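Local coordinates for protein RNA-directed RNA polymerase (Infectious pancreatic necrosis virus, PDB 3ZED) that probably acts as the viral RNA-dependent RNA polymerase, extending RNA with ribonucleoside triphosphates, and occurs both free and covalently attached to the genomic RNA, at residues Ser236-Val241 against Leu332-Thr337; Gln394-Tyr399 against Leu524-Val529. All blocks are in the same frame, centred on the assembly; numbering follows the deposited sequence.

Interaction 1: Ser236-Val241 against Leu332-Thr337; sequences SYLPHV and LSMVST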
ATOM      1  N   SER B 236      12.028 -17.972  11.272  1.00 57.85           N
ATOM      2  CA  SER B 236      12.441 -16.630  10.867  1.00 55.81           C
ATOM      3  C   SER B 236      11.372 -15.686  11.347  1.00 56.45           C
ATOM      4  O   SER B 236      10.201 -15.928  11.071  1.00 54.05           O
ATOM      5  CB  SER B 236      12.641 -16.529   9.356  1.00 58.18           C
ATOM      6  OG  SER B 236      13.059 -15.225   8.977  1.00 65.21           O
ATOM      7  N   TYR B 237      11.760 -14.652  12.117  1.00 53.56           N
ATOM      8  CA  TYR B 237      10.856 -13.622  12.650  1.00 52.33           C
ATOM      9  C   TYR B 237      10.842 -12.379  11.735  1.00 54.60           C
ATOM     10  O   TYR B 237      10.178 -11.390  12.049  1.00 53.01           O
ATOM     11  CB  TYR B 237      11.252 -13.229  14.081  1.00 55.07           C
ATOM     12  CG  TYR B 237      11.057 -14.343  15.081  1.00 58.94           C
ATOM     13  CD1 TYR B 237       9.837 -14.517  15.730  1.00 60.87           C
ATOM     14  CD2 TYR B 237      12.086 -15.242  15.364  1.00 60.89           C
ATOM     15  CE1 TYR B 237       9.652 -15.543  16.656  1.00 61.82           C
ATOM     16  CE2 TYR B 237      11.902 -16.290  16.262  1.00 62.80           C
ATOM     17  CZ  TYR B 237      10.691 -16.427  16.919  1.00 68.64           C
ATOM     18  OH  TYR B 237      10.526 -17.438  17.832  1.00 69.57           O
ATOM     19  N   LEU B 238      11.583 -12.432  10.611  1.00 51.51           N
ATOM     20  CA  LEU B 238      11.633 -11.354   9.617  1.00 50.20           C
ATOM     21  C   LEU B 238      10.326 -11.295   8.857  1.00 56.07           C
ATOM     22  O   LEU B 238       9.665 -12.334   8.738  1.00 56.58           O
ATOM     23  CB  LEU B 238      12.788 -11.570   8.612  1.00 50.41           C
ATOM     24  CG  LEU B 238      14.222 -11.438   9.116  1.00 56.49           C
ATOM     25  CD1 LEU B 238      15.185 -12.022   8.109  1.00 57.08           C
ATOM     26  CD2 LEU B 238      14.580  -9.972   9.401  1.00 59.27           C
ATOM     27  N   PRO B 239       9.935 -10.126   8.286  1.00 52.62           N
ATOM     28  CA  PRO B 239       8.688 -10.086   7.500  1.00 50.64           C
ATOM     29  C   PRO B 239       8.791 -10.886   6.196  1.00 56.72           C
ATOM     30  O   PRO B 239       9.886 -11.074   5.668  1.00 56.41           O
ATOM     31  CB  PRO B 239       8.508  -8.586   7.203  1.00 50.70           C
ATOM     32  CG  PRO B 239       9.415  -7.875   8.151  1.00 55.89           C
ATOM     33  CD  PRO B 239      10.576  -8.791   8.339  1.00 52.95           C
ATOM     34  N   HIS B 240       7.647 -11.356   5.682  1.00 55.71           N
ATOM     35  CA  HIS B 240       7.566 -12.029   4.389  1.00 57.70           C
ATOM     36  C   HIS B 240       7.919 -11.027   3.281  1.00 58.33           C
ATOM     37  O   HIS B 240       7.533  -9.855   3.367  1.00 55.44           O
ATOM     38  CB  HIS B 240       6.143 -12.599   4.175  1.00 59.84           C
ATOM     39  CG  HIS B 240       5.825 -12.980   2.757  1.00 64.63           C
ATOM     40  ND1 HIS B 240       6.177 -14.225   2.242  1.00 68.25           N
ATOM     41  CD2 HIS B 240       5.200 -12.267   1.786  1.00 66.30           C
ATOM     42  CE1 HIS B 240       5.753 -14.225   0.985  1.00 67.40           C
ATOM     43  NE2 HIS B 240       5.156 -13.071   0.667  1.00 66.50           N
ATOM     44  N   VAL B 241       8.686 -11.473   2.276  1.00 55.21           N
ATOM     45  CA  VAL B 241       9.028 -10.634   1.126  1.00 55.49           C
ATOM     46  C   VAL B 241       8.562 -11.349  -0.162  1.00 60.49           C
ATOM     47  O   VAL B 241       8.393 -12.577  -0.161  1.00 60.36           O
ATOM     48  CB  VAL B 241      10.524 -10.206   1.040  1.00 60.95           C
ATOM     49  CG1 VAL B 241      10.935  -9.322   2.215  1.00 61.08           C
ATOM     50  CG2 VAL B 241      11.453 -11.402   0.904  1.00 62.42           C
ATOM     51  N   LEU B 332      12.252  -1.202   7.530  1.00 46.36           N
ATOM     52  CA  LEU B 332      10.963  -0.532   7.707  1.00 44.53           C
ATOM     53  C   LEU B 332       9.861  -1.535   8.089  1.00 46.44           C
ATOM     54  O   LEU B 332       9.072  -1.269   8.998  1.00 45.44           O
ATOM     55  CB  LEU B 332      10.534   0.220   6.410  1.00 43.04           C
ATOM     56  CG  LEU B 332      11.293   1.482   6.010  1.00 47.26           C
ATOM     57  CD1 LEU B 332      10.764   2.028   4.725  1.00 45.82           C
ATOM     58  CD2 LEU B 332      11.211   2.553   7.079  1.00 49.90           C
ATOM     59  N   SER B 333       9.821  -2.683   7.380  1.00 42.00           N
ATOM     60  CA  SER B 333       8.823  -3.745   7.552  1.00 41.08           C
ATOM     61  C   SER B 333       8.935  -4.394   8.909  1.00 43.43           C
ATOM     62  O   SER B 333       7.914  -4.847   9.420  1.00 42.87           O
ATOM     63  CB  SER B 333       8.933  -4.789   6.445  1.00 45.15           C
ATOM     64  OG  SER B 333       8.653  -4.167   5.206  1.00 54.84           O
ATOM     65  N   MET B 334      10.142  -4.398   9.516  1.00 40.30           N
ATOM     66  CA  MET B 334      10.354  -4.918  10.871  1.00 40.35           C
ATOM     67  C   MET B 334       9.602  -4.049  11.923  1.00 46.16           C
ATOM     68  O   MET B 334       9.247  -4.550  12.980  1.00 45.48           O
ATOM     69  CB  MET B 334      11.851  -4.981  11.195  1.00 43.34           C
ATOM     70  CG  MET B 334      12.527  -6.199  10.634  1.00 46.78           C
ATOM     71  SD  MET B 334      14.336  -6.146  10.766  1.00 52.32           S
ATOM     72  CE  MET B 334      14.555  -6.340  12.528  1.00 50.24           C
ATOM     73  N   VAL B 335       9.333  -2.773  11.617  1.00 44.56           N
ATOM     74  CA  VAL B 335       8.620  -1.862  12.532  1.00 44.90           C
ATOM     75  C   VAL B 335       7.086  -1.997  12.325  1.00 46.25           C
ATOM     76  O   VAL B 335       6.338  -2.104  13.292  1.00 44.19           O
ATOM     77  CB  VAL B 335       9.097  -0.376  12.361  1.00 48.14           C
ATOM     78  CG1 VAL B 335       8.361   0.574  13.313  1.00 47.66           C
ATOM     79  CG2 VAL B 335      10.617  -0.256  12.530  1.00 49.08           C
ATOM     80  N   SER B 336       6.631  -1.980  11.072  1.00 42.91           N
ATOM     81  CA  SER B 336       5.199  -1.980  10.759  1.00 40.82           C
ATOM     82  C   SER B 336       4.498  -3.341  10.791  1.00 46.07           C
ATOM     83  O   SER B 336       3.445  -3.437  11.418  1.00 44.99           O
ATOM     84  CB  SER B 336       4.948  -1.335   9.401  1.00 38.87           C
ATOM     85  OG  SER B 336       5.723  -1.949   8.388  1.00 41.40           O
ATOM     86  N   THR B 337       5.039  -4.367  10.106  1.00 44.47           N
ATOM     87  CA  THR B 337       4.353  -5.646   9.921  1.00 44.20           C
ATOM     88  C   THR B 337       4.067  -6.402  11.239  1.00 48.41           C
ATOM     89  O   THR B 337       2.940  -6.880  11.328  1.00 46.53           O
ATOM     90  CB  THR B 337       5.009  -6.524   8.845  1.00 52.08           C
ATOM     91  OG1 THR B 337       6.313  -6.893   9.239  1.00 59.83           O
ATOM     92  CG2 THR B 337       5.082  -5.829   7.479  1.00 48.33           C
TER
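The carbonyl oxygen of Ser333, on the helix flank that faces Pro239, is gripped twice by Thr337. The backbone N of Thr337 makes the usual helical bond to Ser333 O, and its hydroxyl, at 2.6 Å from OG1 to Ser333 O, adds a second from the opposite face of the carbonyl plane. For that bond OG1 stands between the backbone N and the carbonyl carbon (chi1 64°), a place from which a threonine can reach back one turn. Held there, OG1 also touches the proline ring, 3.4 Å from Pro239 CG and equally near Pro239 CB. Pro239 meets the helix across one turn: besides Thr337 it touches Ser333, with CG 3.6 Å from Ser333 CB, and its CD lies 4.0 Å from Met334 CG. A rigid ring suits this place, because its CB and CG lie against Ser333 and Thr337, one turn apart, while its CD turns to Met334, and the extended backbone from Leu238 to His240 is one proline readily adopts. Small Ser333 allows the close approach, its own OG being bonded to His329 O. Beside the ring, Leu238 reaches the helix by a branch tip, CD2 coming 4.1 Å from Met334 SD. Met334 suits this shoulder, as its long unbranched chain brings sulfur to Leu238 while its CG packs on Pro239.

The contact lays a loop that follows strand 235-236 along one side of helix 326-340, where Leu330 also touches Leu238 and Pro239. Leu332 and Val335 look elsewhere, into helices 412-426 and 438-452, while Met334 reaches Trp440 of the latter, so that within the palm family region the helix is packed between this loop and that helical pair.

Interaction 2: Gln394-Tyr399 against Leu524-Val529; sequences QDNTWY and LRETIV
Asn396 and Leu524 bring their CA atoms within 5.3 Å where the two-residue turn of a beta hairpin, strands 389-394 and 397-403, meets the first turn of helix 524-533. Asn396 has positive phi (50°), a left-handed conformation that asparagine tolerates well. Its carbonyl O takes the almost straight bond from Leu524 N (2.9 Å, 176°), and its side-chain OD1 receives Arg525 N at 2.8 Å. Two first-turn N-H groups, which have no preceding helical carbonyl, are thus given acceptors by one residue. With CG anti to the backbone N (chi1 -166°), the amide extends over the helix start, where OD1 also lies against Arg525 CB. Arg525 NH2 bonds to Leu376 O and forms a salt bridge with Asp379, for which the long arginine chain has the length. Leu524, buried and turned toward the hairpin, sets CD2 3.9 Å from Trp398 CB. The Trp398 ring leads away, its NE1 donating to Leu558 O, while the Trp398 backbone pairs with Leu521 of strand 515-521, which runs into this helix. The amide's other half points at Glu526: Asn396 ND2 donates to the syn lone pair of Glu526 OE1 at 2.8 Å, with that oxygen nearly in the amide plane.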
ATOM      1  N   GLN B 394     -23.341  11.917   4.576  1.00 44.40           N
ATOM      2  CA  GLN B 394     -24.013  13.066   5.185  1.00 45.89           C
ATOM      3  C   GLN B 394     -25.035  13.629   4.211  1.00 50.68           C
ATOM      4  O   GLN B 394     -24.849  13.500   2.996  1.00 50.13           O
ATOM      5  CB  GLN B 394     -23.036  14.149   5.687  1.00 47.46           C
ATOM      6  CG  GLN B 394     -22.442  15.093   4.649  1.00 56.28           C
ATOM      7  CD  GLN B 394     -21.538  16.081   5.330  1.00 67.04           C
ATOM      8  OE1 GLN B 394     -20.348  15.840   5.480  1.00 60.88           O
ATOM      9  NE2 GLN B 394     -22.084  17.196   5.799  1.00 53.18           N
ATOM     10  N   ASP B 395     -26.132  14.205   4.756  1.00 48.00           N
ATOM     11  CA  ASP B 395     -27.240  14.830   4.024  1.00 48.08           C
ATOM     12  C   ASP B 395     -27.835  13.880   2.955  1.00 51.15           C
ATOM     13  O   ASP B 395     -27.997  14.261   1.781  1.00 47.78           O
ATOM     14  CB  ASP B 395     -26.789  16.166   3.395  1.00 49.58           C
ATOM     15  CG  ASP B 395     -26.195  17.151   4.384  1.00 57.99           C
ATOM     16  OD1 ASP B 395     -26.832  17.399   5.432  1.00 62.12           O
ATOM     17  OD2 ASP B 395     -25.093  17.667   4.113  1.00 57.83           O
ATOM     18  N   ASN B 396     -28.148  12.627   3.381  1.00 49.82           N
ATOM     19  CA  ASN B 396     -28.711  11.559   2.542  1.00 49.21           C
ATOM     20  C   ASN B 396     -27.885  11.374   1.239  1.00 52.27           C
ATOM     21  O   ASN B 396     -28.444  11.101   0.166  1.00 53.17           O
ATOM     22  CB  ASN B 396     -30.199  11.840   2.232  1.00 48.11           C
ATOM     23  CG  ASN B 396     -30.934  10.648   1.669  1.00 57.35           C
ATOM     24  OD1 ASN B 396     -30.680   9.498   2.044  1.00 52.79           O
ATOM     25  ND2 ASN B 396     -31.827  10.894   0.720  1.00 48.80           N
ATOM     26  N   THR B 397     -26.554  11.550   1.340  1.00 46.28           N
ATOM     27  CA  THR B 397     -25.648  11.444   0.198  1.00 44.73           C
ATOM     28  C   THR B 397     -24.370  10.687   0.601  1.00 47.08           C
ATOM     29  O   THR B 397     -23.865  10.861   1.704  1.00 48.80           O
ATOM     30  CB  THR B 397     -25.319  12.860  -0.367  1.00 52.44           C
ATOM     31  OG1 THR B 397     -26.498  13.667  -0.444  1.00 54.60           O
ATOM     32  CG2 THR B 397     -24.652  12.815  -1.738  1.00 44.96           C
ATOM     33  N   TRP B 398     -23.857   9.866  -0.315  1.00 40.48           N
ATOM     34  CA  TRP B 398     -22.616   9.109  -0.167  1.00 38.37           C
ATOM     35  C   TRP B 398     -21.530   9.798  -1.002  1.00 40.46           C
ATOM     36  O   TRP B 398     -21.713  10.028  -2.213  1.00 39.48           O
ATOM     37  CB  TRP B 398     -22.814   7.640  -0.603  1.00 35.23           C
ATOM     38  CG  TRP B 398     -21.559   6.814  -0.576  1.00 34.63           C
ATOM     39  CD1 TRP B 398     -20.727   6.556  -1.624  1.00 36.51           C
ATOM     40  CD2 TRP B 398     -21.009   6.108   0.560  1.00 34.17           C
ATOM     41  NE1 TRP B 398     -19.705   5.718  -1.222  1.00 36.27           N
ATOM     42  CE2 TRP B 398     -19.864   5.415   0.109  1.00 37.47           C
ATOM     43  CE3 TRP B 398     -21.399   5.963   1.900  1.00 36.05           C
ATOM     44  CZ2 TRP B 398     -19.107   4.586   0.948  1.00 36.65           C
ATOM     45  CZ3 TRP B 398     -20.624   5.172   2.746  1.00 37.75           C
ATOM     46  CH2 TRP B 398     -19.499   4.488   2.270  1.00 37.41           C
ATOM     47  N   TYR B 399     -20.424  10.162  -0.341  1.00 36.00           N
ATOM     48  CA  TYR B 399     -19.302  10.815  -1.003  1.00 36.94           C
ATOM     49  C   TYR B 399     -18.051   9.970  -0.940  1.00 41.14           C
ATOM     50  O   TYR B 399     -17.677   9.482   0.118  1.00 41.97           O
ATOM     51  CB  TYR B 399     -18.997  12.196  -0.397  1.00 39.15           C
ATOM     52  CG  TYR B 399     -20.166  13.152  -0.427  1.00 40.92           C
ATOM     53  CD1 TYR B 399     -20.388  13.980  -1.525  1.00 42.46           C
ATOM     54  CD2 TYR B 399     -21.035  13.253   0.658  1.00 42.62           C
ATOM     55  CE1 TYR B 399     -21.454  14.880  -1.546  1.00 46.39           C
ATOM     56  CE2 TYR B 399     -22.100  14.149   0.649  1.00 44.95           C
ATOM     57  CZ  TYR B 399     -22.307  14.964  -0.455  1.00 53.41           C
ATOM     58  OH  TYR B 399     -23.378  15.831  -0.476  1.00 53.84           O
ATOM     59  N   LEU B 524     -29.522   8.773  -1.236  1.00 43.12           N
ATOM     60  CA  LEU B 524     -28.992   7.479  -0.790  1.00 41.88           C
ATOM     61  C   LEU B 524     -30.082   6.577  -0.220  1.00 47.03           C
ATOM     62  O   LEU B 524     -30.138   5.431  -0.634  1.00 48.65           O
ATOM     63  CB  LEU B 524     -27.842   7.675   0.216  1.00 41.00           C
ATOM     64  CG  LEU B 524     -27.060   6.409   0.637  1.00 44.29           C
ATOM     65  CD1 LEU B 524     -26.557   5.606  -0.578  1.00 42.55           C
ATOM     66  CD2 LEU B 524     -25.924   6.758   1.605  1.00 43.03           C
ATOM     67  N   ARG B 525     -30.945   7.079   0.692  1.00 44.63           N
ATOM     68  CA  ARG B 525     -32.059   6.311   1.274  1.00 46.46           C
ATOM     69  C   ARG B 525     -32.923   5.654   0.198  1.00 49.77           C
ATOM     70  O   ARG B 525     -33.231   4.473   0.282  1.00 48.83           O
ATOM     71  CB  ARG B 525     -32.969   7.234   2.108  1.00 51.68           C
ATOM     72  CG  ARG B 525     -32.657   7.314   3.586  1.00 61.65           C
ATOM     73  CD  ARG B 525     -33.565   8.334   4.265  1.00 58.92           C
ATOM     74  NE  ARG B 525     -33.025   8.733   5.565  1.00 61.36           N
ATOM     75  CZ  ARG B 525     -32.336   9.848   5.773  1.00 79.87           C
ATOM     76  NH1 ARG B 525     -32.137  10.707   4.783  1.00 75.56           N
ATOM     77  NH2 ARG B 525     -31.854  10.121   6.978  1.00 67.20           N
ATOM     78  N   GLU B 526     -33.333   6.465  -0.793  1.00 47.39           N
ATOM     79  CA  GLU B 526     -34.190   6.123  -1.925  1.00 46.71           C
ATOM     80  C   GLU B 526     -33.498   5.096  -2.814  1.00 49.34           C
ATOM     81  O   GLU B 526     -34.134   4.115  -3.153  1.00 50.61           O
ATOM     82  CB  GLU B 526     -34.573   7.389  -2.736  1.00 48.09           C
ATOM     83  CG  GLU B 526     -35.270   8.512  -1.961  1.00 52.78           C
ATOM     84  CD  GLU B 526     -34.432   9.430  -1.080  1.00 68.97           C
ATOM     85  OE1 GLU B 526     -33.204   9.214  -0.972  1.00 58.69           O
ATOM     86  OE2 GLU B 526     -35.021  10.330  -0.437  1.00 62.12           O
ATOM     87  N   THR B 527     -32.196   5.299  -3.153  1.00 44.25           N
ATOM     88  CA  THR B 527     -31.348   4.394  -3.963  1.00 41.91           C
ATOM     89  C   THR B 527     -31.271   2.998  -3.328  1.00 45.06           C
ATOM     90  O   THR B 527     -31.357   2.025  -4.071  1.00 44.66           O
ATOM     91  CB  THR B 527     -29.919   4.990  -4.143  1.00 42.78           C
ATOM     92  OG1 THR B 527     -30.040   6.303  -4.664  1.00 41.94           O
ATOM     93  CG2 THR B 527     -29.010   4.151  -5.083  1.00 34.91           C
ATOM     94  N   ILE B 528     -31.108   2.897  -1.971  1.00 41.26           N
ATOM     95  CA  ILE B 528     -31.050   1.609  -1.247  1.00 40.05           C
ATOM     96  C   ILE B 528     -32.426   0.917  -1.345  1.00 45.33           C
ATOM     97  O   ILE B 528     -32.476  -0.282  -1.634  1.00 45.75           O
ATOM     98  CB  ILE B 528     -30.550   1.786   0.221  1.00 41.86           C
ATOM     99  CG1 ILE B 528     -29.097   2.336   0.208  1.00 40.14           C
ATOM    100  CG2 ILE B 528     -30.610   0.463   1.006  1.00 42.10           C
ATOM    101  CD1 ILE B 528     -28.595   2.853   1.515  1.00 40.54           C
ATOM    102  N   VAL B 529     -33.525   1.680  -1.179  1.00 41.89           N
ATOM    103  CA  VAL B 529     -34.902   1.164  -1.291  1.00 41.82           C
ATOM    104  C   VAL B 529     -35.122   0.627  -2.732  1.00 46.30           C
ATOM    105  O   VAL B 529     -35.658  -0.470  -2.903  1.00 46.99           O
ATOM    106  CB  VAL B 529     -35.957   2.242  -0.884  1.00 45.45           C
ATOM    107  CG1 VAL B 529     -37.381   1.822  -1.260  1.00 45.12           C
ATOM    108  CG2 VAL B 529     -35.871   2.566   0.601  1.00 45.53           C
TER

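How the interactions relate
The two contacts hold different elements on opposite sides of the chain's centre, their own centres about 42 Å apart and their nearest atoms about 26 Å. Both are partly buried and each sets a loop or turn against a helix. Interaction 1 lies nearer the chain's centre, about 15 Å away, and meets the middle of its helix; with the backbone N-H groups there already bonded within the helix, the loop contributes ring and branch carbons. Interaction 2, about 29 Å out, meets a helix start, where the first N-H groups lack helical acceptors, so an amide and a carbonyl do the joining and charged side chains line the edge.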